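Long-range contact in dTDP-4-dehydrorhamnose reductase (Yersinia enterocolitica, PDB 5U9C), which probably reduces dTDP-4-dehydro-beta-L-rhamnose with NADPH to dTDP-L-rhamnose, the sugar nucleotide that ends its biosynthetic pathway: residues D[14-19]-D[155-160]. Numbering follows the deposited sequence.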
ATOM      1  N   THR D  14      25.150  32.511  -3.301  1.00 42.08           N
ATOM      2  CA  THR D  14      25.797  32.556  -1.989  1.00 47.26           C
ATOM      3  C   THR D  14      25.416  31.353  -1.115  1.00 49.67           C
ATOM      4  O   THR D  14      25.703  31.347   0.080  1.00 52.75           O
ATOM      5  CB  THR D  14      25.467  33.850  -1.218  1.00 48.25           C
ATOM      6  OG1 THR D  14      24.061  33.906  -0.969  1.00 48.44           O
ATOM      7  CG2 THR D  14      25.905  35.077  -2.007  1.00 48.75           C
ATOM      8  N   GLY D  15      24.757  30.347  -1.697  1.00 48.21           N
ATOM      9  CA  GLY D  15      24.432  29.127  -0.965  1.00 47.49           C
ATOM     10  C   GLY D  15      25.674  28.241  -0.912  1.00 48.59           C
ATOM     11  O   GLY D  15      26.737  28.616  -1.418  1.00 46.45           O
HETATM   12  N   MSE D  16      25.534  27.054  -0.330  1.00 50.23           N
HETATM   13  CA  MSE D  16      26.661  26.108  -0.186  1.00 54.77           C
HETATM   14  C   MSE D  16      27.273  25.772  -1.526  1.00 48.64           C
HETATM   15  O   MSE D  16      28.460  26.032  -1.768  1.00 47.72           O
HETATM   16  CB  MSE D  16      26.149  24.856   0.534  1.00 61.73           C
HETATM   17  CG  MSE D  16      27.088  23.651   0.586  1.00 66.71           C
HETATM   18 SE   MSE D  16      26.229  22.240   1.702  1.00 92.56          SE
HETATM   19  CE  MSE D  16      24.284  22.628   1.642  1.00 83.33           C
ATOM     20  N   LEU D  17      26.460  25.202  -2.409  1.00 43.64           N
ATOM     21  CA  LEU D  17      26.913  24.828  -3.740  1.00 39.64           C
ATOM     22  C   LEU D  17      27.250  26.055  -4.587  1.00 37.85           C
ATOM     23  O   LEU D  17      28.272  26.078  -5.260  1.00 36.52           O
ATOM     24  CB  LEU D  17      25.843  23.994  -4.464  1.00 38.51           C
ATOM     25  CG  LEU D  17      26.215  23.566  -5.885  1.00 38.19           C
ATOM     26  CD1 LEU D  17      27.479  22.699  -5.880  1.00 38.44           C
ATOM     27  CD2 LEU D  17      25.062  22.858  -6.547  1.00 38.89           C
ATOM     28  N   GLY D  18      26.377  27.059  -4.559  1.00 36.47           N
ATOM     29  CA  GLY D  18      26.555  28.266  -5.362  1.00 36.43           C
ATOM     30  C   GLY D  18      27.861  29.011  -5.164  1.00 37.68           C
ATOM     31  O   GLY D  18      28.420  29.552  -6.124  1.00 36.81           O
ATOM     32  N   ALA D  19      28.329  29.065  -3.915  1.00 37.21           N
ATOM     33  CA  ALA D  19      29.576  29.760  -3.592  1.00 40.59           C
ATOM     34  C   ALA D  19      30.772  29.061  -4.253  1.00 40.54           C
ATOM     35  O   ALA D  19      31.653  29.727  -4.788  1.00 38.08           O
ATOM     36  CB  ALA D  19      29.770  29.878  -2.070  1.00 42.32           C
ATOM     37  N   GLY D 155      21.810  14.328  -3.109  1.00 23.87           N
ATOM     38  CA  GLY D 155      21.312  13.729  -1.883  1.00 24.87           C
ATOM     39  C   GLY D 155      21.599  14.670  -0.717  1.00 26.22           C
ATOM     40  O   GLY D 155      21.339  15.876  -0.804  1.00 27.41           O
ATOM     41  N   TRP D 156      22.128  14.128   0.376  1.00 25.61           N
ATOM     42  CA  TRP D 156      22.480  14.950   1.546  1.00 26.05           C
ATOM     43  C   TRP D 156      23.772  15.722   1.246  1.00 26.42           C
ATOM     44  O   TRP D 156      24.867  15.138   1.211  1.00 25.64           O
ATOM     45  CB  TRP D 156      22.661  14.077   2.779  1.00 27.54           C
ATOM     46  CG  TRP D 156      21.409  13.333   3.200  1.00 27.86           C
ATOM     47  CD1 TRP D 156      20.115  13.723   3.002  1.00 28.67           C
ATOM     48  CD2 TRP D 156      21.355  12.176   4.034  1.00 27.44           C
ATOM     49  NE1 TRP D 156      19.255  12.825   3.602  1.00 30.75           N
ATOM     50  CE2 TRP D 156      19.996  11.880   4.258  1.00 29.67           C
ATOM     51  CE3 TRP D 156      22.318  11.339   4.578  1.00 27.40           C
ATOM     52  CZ2 TRP D 156      19.589  10.783   5.010  1.00 29.48           C
ATOM     53  CZ3 TRP D 156      21.905  10.245   5.332  1.00 28.23           C
ATOM     54  CH2 TRP D 156      20.560   9.980   5.538  1.00 28.37           C
HETATM   55  N   MSE D 157      23.632  17.020   1.001  1.00 26.19           N
HETATM   56  CA  MSE D 157      24.760  17.861   0.600  1.00 28.92           C
HETATM   57  C   MSE D 157      25.741  18.129   1.729  1.00 28.16           C
HETATM   58  O   MSE D 157      25.346  18.462   2.835  1.00 28.73           O
HETATM   59  CB  MSE D 157      24.174  19.163   0.038  1.00 30.35           C
HETATM   60  CG  MSE D 157      25.186  20.036  -0.720  1.00 35.15           C
HETATM   61 SE   MSE D 157      25.376  19.395  -2.575  1.00 37.08          SE
HETATM   62  CE  MSE D 157      23.732  20.252  -3.241  1.00 33.50           C
ATOM     63  N   ILE D 158      27.025  17.907   1.474  1.00 27.76           N
ATOM     64  CA  ILE D 158      28.063  18.263   2.449  1.00 29.03           C
ATOM     65  C   ILE D 158      28.987  19.314   1.799  1.00 30.74           C
ATOM     66  O   ILE D 158      29.419  19.168   0.635  1.00 28.44           O
ATOM     67  CB  ILE D 158      28.852  17.047   2.982  1.00 28.85           C
ATOM     68  CG1 ILE D 158      29.669  16.383   1.879  1.00 30.67           C
ATOM     69  CG2 ILE D 158      27.890  16.039   3.611  1.00 28.30           C
ATOM     70  CD1 ILE D 158      30.496  15.215   2.365  1.00 31.58           C
ATOM     71  N   GLY D 159      29.234  20.393   2.528  1.00 31.45           N
ATOM     72  CA  GLY D 159      30.083  21.469   2.039  1.00 35.04           C
ATOM     73  C   GLY D 159      29.969  22.722   2.891  1.00 37.48           C
ATOM     74  O   GLY D 159      29.049  22.843   3.690  1.00 38.44           O
ATOM     75  N   GLY D 160      30.905  23.649   2.699  1.00 40.10           N
ATOM     76  CA  GLY D 160      30.919  24.912   3.431  1.00 42.23           C
ATOM     77  C   GLY D 160      32.175  25.080   4.260  1.00 43.23           C
ATOM     78  O   GLY D 160      32.668  26.182   4.411  1.00 44.24           O
TER
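The carbonyl oxygen of Gly159 is touched twice by the side chain of Met16, whose SE lies 3.5 Å from Gly159 O and whose CG lies 3.8 Å from it; no hydrogen bond crosses between 14-19 and 155-160. Both methionines are selenomethionines. In Met16, CG is anti to the backbone N (chi1 170°) and SE continues the extended chain (chi2 175°), which carries the selenium from the first helical turn across to the strand. There Met16 SE packs on Met157 CG at 3.4 Å, the two side chains passing alongside one another with opposite headings. Met16 is poorly ordered, so its SE and CG contacts, like the position of its methyl, are approximate. Met157 bends at chi2 and again at chi3 (80°), and its CE comes within 4.4 Å of Leu17 CD2, a looser apolar touch. With no side chain on Gly159, Met16 can lie directly against the backbone where the strand gives way to loop. Gly15 is the N-cap of the helix, and with Gly18 it belongs to a glycine-rich turn consistent with the dinucleotide-binding loop of Rossmann-type reductases. Gly160 N donates a hydrogen bond to Tyr20 OH, a polar tie beside the apolar one. Leu17 and Met157 both reach Leu104 on strand 100-106 and Leu199 on helix 196-209, while strand 156-158 pairs with strand 190-195 and Ile158 packs against helix 279-288.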